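Local coordinates for protein putative GTP pyrophosphokinase (PDB 3L9D) that probably transfers pyrophosphate from ATP to a guanosine nucleotide, making the alarmone (p)ppGpp as a member of the RelA/SpoT family, at residues R56-R59 / K60-K64; V78-I81 / E82-K85; R126-K129 / D130-V133. One frame throughout, in Å; residues are numbered along the deposited sequence.

How the contacts relate
All three are local, surface contacts, each with one buried residue: Ile58 in contact 1, Ile84 in contact 2, Met131 in contact 3. Contact 1 is the end of helix 42-64, contact 2 the start of helix 81-91, and contact 3 the short loop into edge strand 132-139 of the mixed sheet. Helix 42-64 links them, since its earlier turns pack against Val78 and Met131. Contacts 1 and 2 lie on opposite sides of the chain's centre, with centres about 31 Å apart; contact 3 is nearer contact 1, at about 18 Å. Two arginines crowd together in contact 1, the first backbone bonds of a helix, begun at Pro80, dominate contact 2, and a salt bridge braces contact 3.

Contact 1. Residues R56-R59 / K60-K64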
# COMPACT_ATOMS: atom_id res chain seq x y z
N ARG A 56 -1.79 -12.70 1.94
CA ARG A 56 -0.86 -13.37 2.84
C ARG A 56 -0.57 -14.80 2.38
O ARG A 56 0.40 -15.42 2.82
CB ARG A 56 -1.40 -13.39 4.26
CG ARG A 56 -1.34 -12.07 4.96
CD ARG A 56 -1.77 -12.22 6.42
NE ARG A 56 -1.54 -10.98 7.14
CZ ARG A 56 -2.45 -10.37 7.87
NH1 ARG A 56 -3.66 -10.90 7.98
NH2 ARG A 56 -2.15 -9.22 8.48
N GLY A 57 -1.41 -15.29 1.47
CA GLY A 57 -1.30 -16.62 0.91
C GLY A 57 -0.35 -16.70 -0.27
O GLY A 57 0.09 -17.79 -0.65
N ILE A 58 -0.04 -15.55 -0.86
CA ILE A 58 0.95 -15.51 -1.91
C ILE A 58 2.28 -15.91 -1.30
O ILE A 58 3.02 -16.73 -1.86
CB ILE A 58 1.06 -14.10 -2.51
CG1 ILE A 58 -0.17 -13.77 -3.33
CG2 ILE A 58 2.31 -14.00 -3.35
CD1 ILE A 58 -0.25 -12.29 -3.69
N ARG A 59 2.57 -15.35 -0.13
CA ARG A 59 3.82 -15.62 0.57
C ARG A 59 3.90 -17.06 1.04
O ARG A 59 4.96 -17.67 0.99
CB ARG A 59 4.02 -14.66 1.74
CG ARG A 59 4.94 -15.20 2.84
CD ARG A 59 5.43 -14.13 3.83
NE ARG A 59 6.58 -14.63 4.60
CZ ARG A 59 7.86 -14.41 4.29
NH1 ARG A 59 8.20 -13.66 3.25
NH2 ARG A 59 8.82 -14.95 5.05
N LYS A 60 2.78 -17.61 1.52
CA LYS A 60 2.73 -19.01 1.90
C LYS A 60 3.08 -19.91 0.72
O LYS A 60 3.77 -20.91 0.87
CB LYS A 60 1.36 -19.40 2.46
CG LYS A 60 1.03 -18.83 3.83
CD LYS A 60 -0.35 -19.30 4.33
CE LYS A 60 -0.68 -18.69 5.69
NZ LYS A 60 0.53 -18.67 6.59
N GLN A 61 2.59 -19.54 -0.47
CA GLN A 61 2.78 -20.35 -1.67
C GLN A 61 4.22 -20.38 -2.10
O GLN A 61 4.74 -21.43 -2.48
CB GLN A 61 1.94 -19.83 -2.82
CG GLN A 61 0.49 -19.94 -2.54
CD GLN A 61 -0.33 -19.49 -3.70
OE1 GLN A 61 -1.22 -18.66 -3.56
NE2 GLN A 61 -0.03 -20.04 -4.89
N PHE A 62 4.85 -19.22 -2.07
CA PHE A 62 6.23 -19.14 -2.48
C PHE A 62 7.05 -20.02 -1.54
O PHE A 62 7.84 -20.84 -1.99
CB PHE A 62 6.72 -17.69 -2.53
CG PHE A 62 6.38 -16.97 -3.81
CD1 PHE A 62 7.10 -17.21 -4.97
CD2 PHE A 62 5.34 -16.06 -3.87
CE1 PHE A 62 6.81 -16.56 -6.14
CE2 PHE A 62 5.05 -15.39 -5.05
CZ PHE A 62 5.78 -15.64 -6.18
N ARG A 63 6.82 -19.86 -0.24
CA ARG A 63 7.59 -20.58 0.77
C ARG A 63 7.39 -22.10 0.71
O ARG A 63 8.35 -22.86 0.81
CB ARG A 63 7.30 -20.01 2.17
CG ARG A 63 7.85 -18.58 2.33
CD ARG A 63 7.58 -17.97 3.71
NE ARG A 63 8.36 -18.60 4.78
CZ ARG A 63 9.62 -18.29 5.07
NH1 ARG A 63 10.26 -17.36 4.36
NH2 ARG A 63 10.25 -18.92 6.05
N LYS A 64 6.15 -22.55 0.52
CA LYS A 64 5.86 -23.98 0.35
C LYS A 64 6.64 -24.54 -0.85
O LYS A 64 7.22 -25.62 -0.78
CB LYS A 64 4.35 -24.23 0.19
CG LYS A 64 3.85 -25.56 0.73
CD LYS A 64 2.79 -25.37 1.83
CE LYS A 64 1.49 -24.73 1.31
NZ LYS A 64 0.63 -25.67 0.49
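Arg56 meets Lys60 one turn further along helix 42-64, mostly through the backbone: Lys60 N reaches Arg56 O by a weak bond of 3.5 Å, and the aliphatic CG of Lys60 passes beside that same oxygen. The guanidinium of Arg56 leads off in another direction, to a weak bond with the carbonyl of Val74. Gly57 hands its carbonyl to Gln61 N, although the position of this oxygen is less certain in the model. These are i to i+4 contacts on successive turns of an alpha helix, with apolar and basic residues on different sides. The CG2 branch of Ile58, anti to the backbone N, lies in the plane of the Phe62 ring at its edge, 3.5 Å from Phe62 CE2, while the two side chains run side by side. Phe62 N also bonds Ile58 O at 3.1 Å. Leu124 of helix 117-126 touches both side chains, so this face packs inward.

Arg59 lies on a polar face, its chain extended from CG to NE alongside Arg63. The Arg63 chain, extended as far as CD, puts CD over one face of the Arg59 guanidinium, 3.6 Å from Arg59 CZ; its bend at chi3 (70°) turns the Arg63 guanidinium back beside that of Arg59, the two planes 19° apart. In the backbone, Arg63 N bonds Arg59 O at 3.1 Å. Arg59 NH1 is held by the carbonyl of Ile71, which helps fix the rotation of the group. Arg59 NH2 and Arg63 NH1 stand 2.9 Å apart, two donors with no bond between them; such proximity of like charges would be expected to cost energy unless solvent or an anion offsets it.

Contact 2. Residues V78-I81 / E82-K85; sequences VKPI and ESIK
The puckered ring of Pro80 has the hydroxyl of Ser83 over one side of it, with Ser83 OG 3.8 Å from Pro80 CD and 3.9 Å from Pro80 CG, a van der Waals approach. The flat group, the Glu82 carboxylate, doubles back because its chain bends at chi2 (80°); this leaves Glu82 OE1 4.2 Å from Pro80 CB, near the first turn of the helix, where a negative charge would tend to be favoured by the helix dipole.

Pro80 is the N-cap of helix 81-91, the helix that follows strand 73-78 at one edge of the mixed sheet. Its carbonyl takes the first helical bond, Ile84 N to Pro80 O at 3.1 Å and nearly straight (160°), plus a weak one from Ser83 N. Ile81 O repeats the pattern with Lys85 N at 3.2 Å.

Lys79, just ahead of the cap, lays its aliphatic chain across the turn. Lys79 CG, turned anti to the backbone N (chi1 169°), sits 3.5 Å from Ser83 CB and 4.0 Å from Ile84 CG1; the chain then leads to a long, weak ion pair with Asp104. Ile81 and Lys85 run alongside each other, CG2 of the isoleucine beside CE of the lysine, and both touch Trp37 of helix 37-40, as does buried Ile84.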
# COMPACT_ATOMS: atom_id res chain seq x y z
N VAL A 78 -9.31 0.09 7.18
CA VAL A 78 -10.25 0.99 6.55
C VAL A 78 -9.86 2.40 6.96
O VAL A 78 -9.45 2.63 8.09
CB VAL A 78 -11.68 0.68 6.98
CG1 VAL A 78 -12.65 1.63 6.31
CG2 VAL A 78 -12.02 -0.75 6.61
N LYS A 79 -9.96 3.34 6.03
CA LYS A 79 -9.59 4.72 6.31
C LYS A 79 -10.59 5.31 7.29
O LYS A 79 -11.79 5.11 7.14
CB LYS A 79 -9.55 5.52 5.00
CG LYS A 79 -9.46 7.00 5.20
CD LYS A 79 -9.45 7.75 3.88
CE LYS A 79 -8.12 7.64 3.17
NZ LYS A 79 -7.70 8.97 2.66
N PRO A 80 -10.10 6.02 8.32
CA PRO A 80 -10.95 6.53 9.41
C PRO A 80 -12.00 7.53 8.92
O PRO A 80 -11.74 8.24 7.94
CB PRO A 80 -9.95 7.25 10.34
CG PRO A 80 -8.60 6.69 9.98
CD PRO A 80 -8.69 6.43 8.49
N ILE A 81 -13.14 7.60 9.59
CA ILE A 81 -14.23 8.47 9.14
C ILE A 81 -13.84 9.94 8.92
O ILE A 81 -14.37 10.59 8.01
CB ILE A 81 -15.45 8.41 10.09
CG1 ILE A 81 -15.94 6.97 10.24
CG2 ILE A 81 -16.56 9.31 9.56
CD1 ILE A 81 -17.23 6.81 11.05
N GLU A 82 -12.92 10.45 9.73
CA GLU A 82 -12.49 11.84 9.62
C GLU A 82 -11.67 12.05 8.36
O GLU A 82 -11.78 13.09 7.68
CB GLU A 82 -11.66 12.24 10.85
CG GLU A 82 -12.46 12.41 12.14
CD GLU A 82 -12.78 11.08 12.83
OE1 GLU A 82 -12.01 10.10 12.65
OE2 GLU A 82 -13.79 11.03 13.58
N SER A 83 -10.85 11.07 8.03
CA SER A 83 -10.01 11.17 6.85
C SER A 83 -10.85 11.09 5.58
O SER A 83 -10.55 11.76 4.60
CB SER A 83 -8.93 10.09 6.86
OG SER A 83 -8.21 10.13 8.08
N ILE A 84 -11.90 10.27 5.61
CA ILE A 84 -12.80 10.24 4.46
C ILE A 84 -13.41 11.63 4.23
O ILE A 84 -13.42 12.13 3.11
CB ILE A 84 -13.92 9.17 4.59
CG1 ILE A 84 -13.33 7.79 4.89
CG2 ILE A 84 -14.75 9.14 3.31
CD1 ILE A 84 -14.37 6.68 5.02
N LYS A 85 -13.90 12.26 5.30
CA LYS A 85 -14.58 13.54 5.20
C LYS A 85 -13.67 14.61 4.64
O LYS A 85 -14.08 15.43 3.82
CB LYS A 85 -15.14 13.97 6.55
CG LYS A 85 -16.39 13.22 6.98
CD LYS A 85 -16.75 13.51 8.42
CE LYS A 85 -18.10 12.91 8.77
NZ LYS A 85 -18.39 12.99 10.24

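Contact 3. Residues R126-K129 / D130-V133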
# COMPACT_ATOMS: atom_id res chain seq x y z
N ARG A 126 -1.85 -8.16 -11.18
CA ARG A 126 -2.48 -7.95 -12.49
C ARG A 126 -3.11 -9.22 -13.08
O ARG A 126 -4.09 -9.14 -13.83
CB ARG A 126 -1.46 -7.42 -13.49
CG ARG A 126 -1.01 -6.01 -13.25
CD ARG A 126 -0.04 -5.56 -14.33
NE ARG A 126 0.68 -4.37 -13.91
CZ ARG A 126 2.00 -4.26 -13.88
NH1 ARG A 126 2.78 -5.25 -14.30
NH2 ARG A 126 2.54 -3.13 -13.45
N GLN A 127 -2.54 -10.38 -12.74
CA GLN A 127 -3.08 -11.65 -13.24
C GLN A 127 -4.18 -12.30 -12.34
O GLN A 127 -4.69 -13.36 -12.68
CB GLN A 127 -1.96 -12.66 -13.52
CG GLN A 127 -1.18 -13.08 -12.27
CD GLN A 127 -1.18 -14.60 -12.01
OE1 GLN A 127 -0.45 -15.10 -11.13
NE2 GLN A 127 -2.00 -15.33 -12.78
N ARG A 128 -4.52 -11.67 -11.22
CA ARG A 128 -5.63 -12.15 -10.39
C ARG A 128 -6.98 -11.90 -11.08
O ARG A 128 -7.12 -10.95 -11.84
CB ARG A 128 -5.61 -11.52 -9.00
CG ARG A 128 -4.40 -11.85 -8.14
CD ARG A 128 -4.64 -11.45 -6.69
NE ARG A 128 -5.66 -12.25 -6.01
CZ ARG A 128 -5.43 -13.27 -5.18
NH1 ARG A 128 -4.20 -13.69 -4.91
NH2 ARG A 128 -6.44 -13.90 -4.63
N LYS A 129 -7.95 -12.78 -10.82
CA LYS A 129 -9.28 -12.68 -11.40
C LYS A 129 -10.35 -12.31 -10.38
O LYS A 129 -11.51 -12.09 -10.75
CB LYS A 129 -9.67 -14.01 -12.06
CG LYS A 129 -9.34 -14.09 -13.54
CD LYS A 129 -7.86 -13.88 -13.81
CE LYS A 129 -7.58 -13.62 -15.29
NZ LYS A 129 -8.28 -14.63 -16.15
N ASP A 130 -9.99 -12.26 -9.10
CA ASP A 130 -10.96 -11.94 -8.05
C ASP A 130 -10.97 -10.46 -7.71
O ASP A 130 -11.60 -10.04 -6.75
CB ASP A 130 -10.70 -12.75 -6.78
CG ASP A 130 -9.38 -12.39 -6.11
OD1 ASP A 130 -8.44 -11.93 -6.82
OD2 ASP A 130 -9.27 -12.60 -4.88
N MET A 131 -10.25 -9.69 -8.51
CA MET A 131 -10.24 -8.25 -8.41
C MET A 131 -9.75 -7.81 -9.76
O MET A 131 -9.21 -8.61 -10.52
CB MET A 131 -9.30 -7.77 -7.30
CG MET A 131 -7.82 -8.05 -7.55
SD MET A 131 -6.73 -7.91 -6.11
CE MET A 131 -7.28 -9.29 -5.13
N LYS A 132 -9.95 -6.55 -10.09
CA LYS A 132 -9.43 -6.00 -11.33
C LYS A 132 -8.58 -4.76 -11.03
O LYS A 132 -9.03 -3.85 -10.32
CB LYS A 132 -10.58 -5.67 -12.29
CG LYS A 132 -10.11 -5.35 -13.70
CD LYS A 132 -10.08 -3.84 -13.98
CE LYS A 132 -9.46 -3.53 -15.36
NZ LYS A 132 -9.88 -2.20 -15.85
N VAL A 133 -7.36 -4.74 -11.55
CA VAL A 133 -6.50 -3.56 -11.45
C VAL A 133 -7.02 -2.42 -12.34
O VAL A 133 -7.18 -2.59 -13.54
CB VAL A 133 -5.05 -3.94 -11.81
CG1 VAL A 133 -4.14 -2.74 -11.75
CG2 VAL A 133 -4.56 -5.04 -10.87
O HOH W 1 -6.27 -6.52 -13.13
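Arg128 and Asp130 meet across the short loop that joins helix 117-126 to strand 132-139, a helix-to-strand connection at the edge of the mixed sheet in what the family assignment suggests is a RelA/SpoT nucleotidyltransferase-like domain. Their side chains brace that loop with a salt bridge. Arg128 grips the carboxylate side-on with two nitrogens: Arg128 NE to Asp130 OD1 at 2.9 Å, and Arg128 NH2 to Asp130 OD2 at 3.1 Å, both nearly straight. The two oxygens stay close to the guanidinium plane, against which the carboxylate is turned 45°; OD1 is met on its syn side, and OD2 from above the carboxylate plane, 41° out of it. Asp130 can make this reach because its CG stands between the backbone N and the carbonyl carbon (chi1 66°), and the Arg128 chain curls at chi3 to present its NE edge. OD2 has a second cation in Lys54 of helix 42-64, which ties the loop to that helix and would probably favour the charged carboxylate.

Met131, the buried member, brings its methyl against the arginine obliquely, with Met131 CE 3.5 Å from Arg128 NE and 3.8 Å from Arg128 CD. Met131 also packs on Leu51 and Phe55 of helix 42-64.

Where the chain enters the strand, Val133 CG2 rests 3.9 Å from Arg126 CA, and a water accepts a 2.6 Å bond from Val133 N while donating a weak one, 3.5 Å, to Arg126 O.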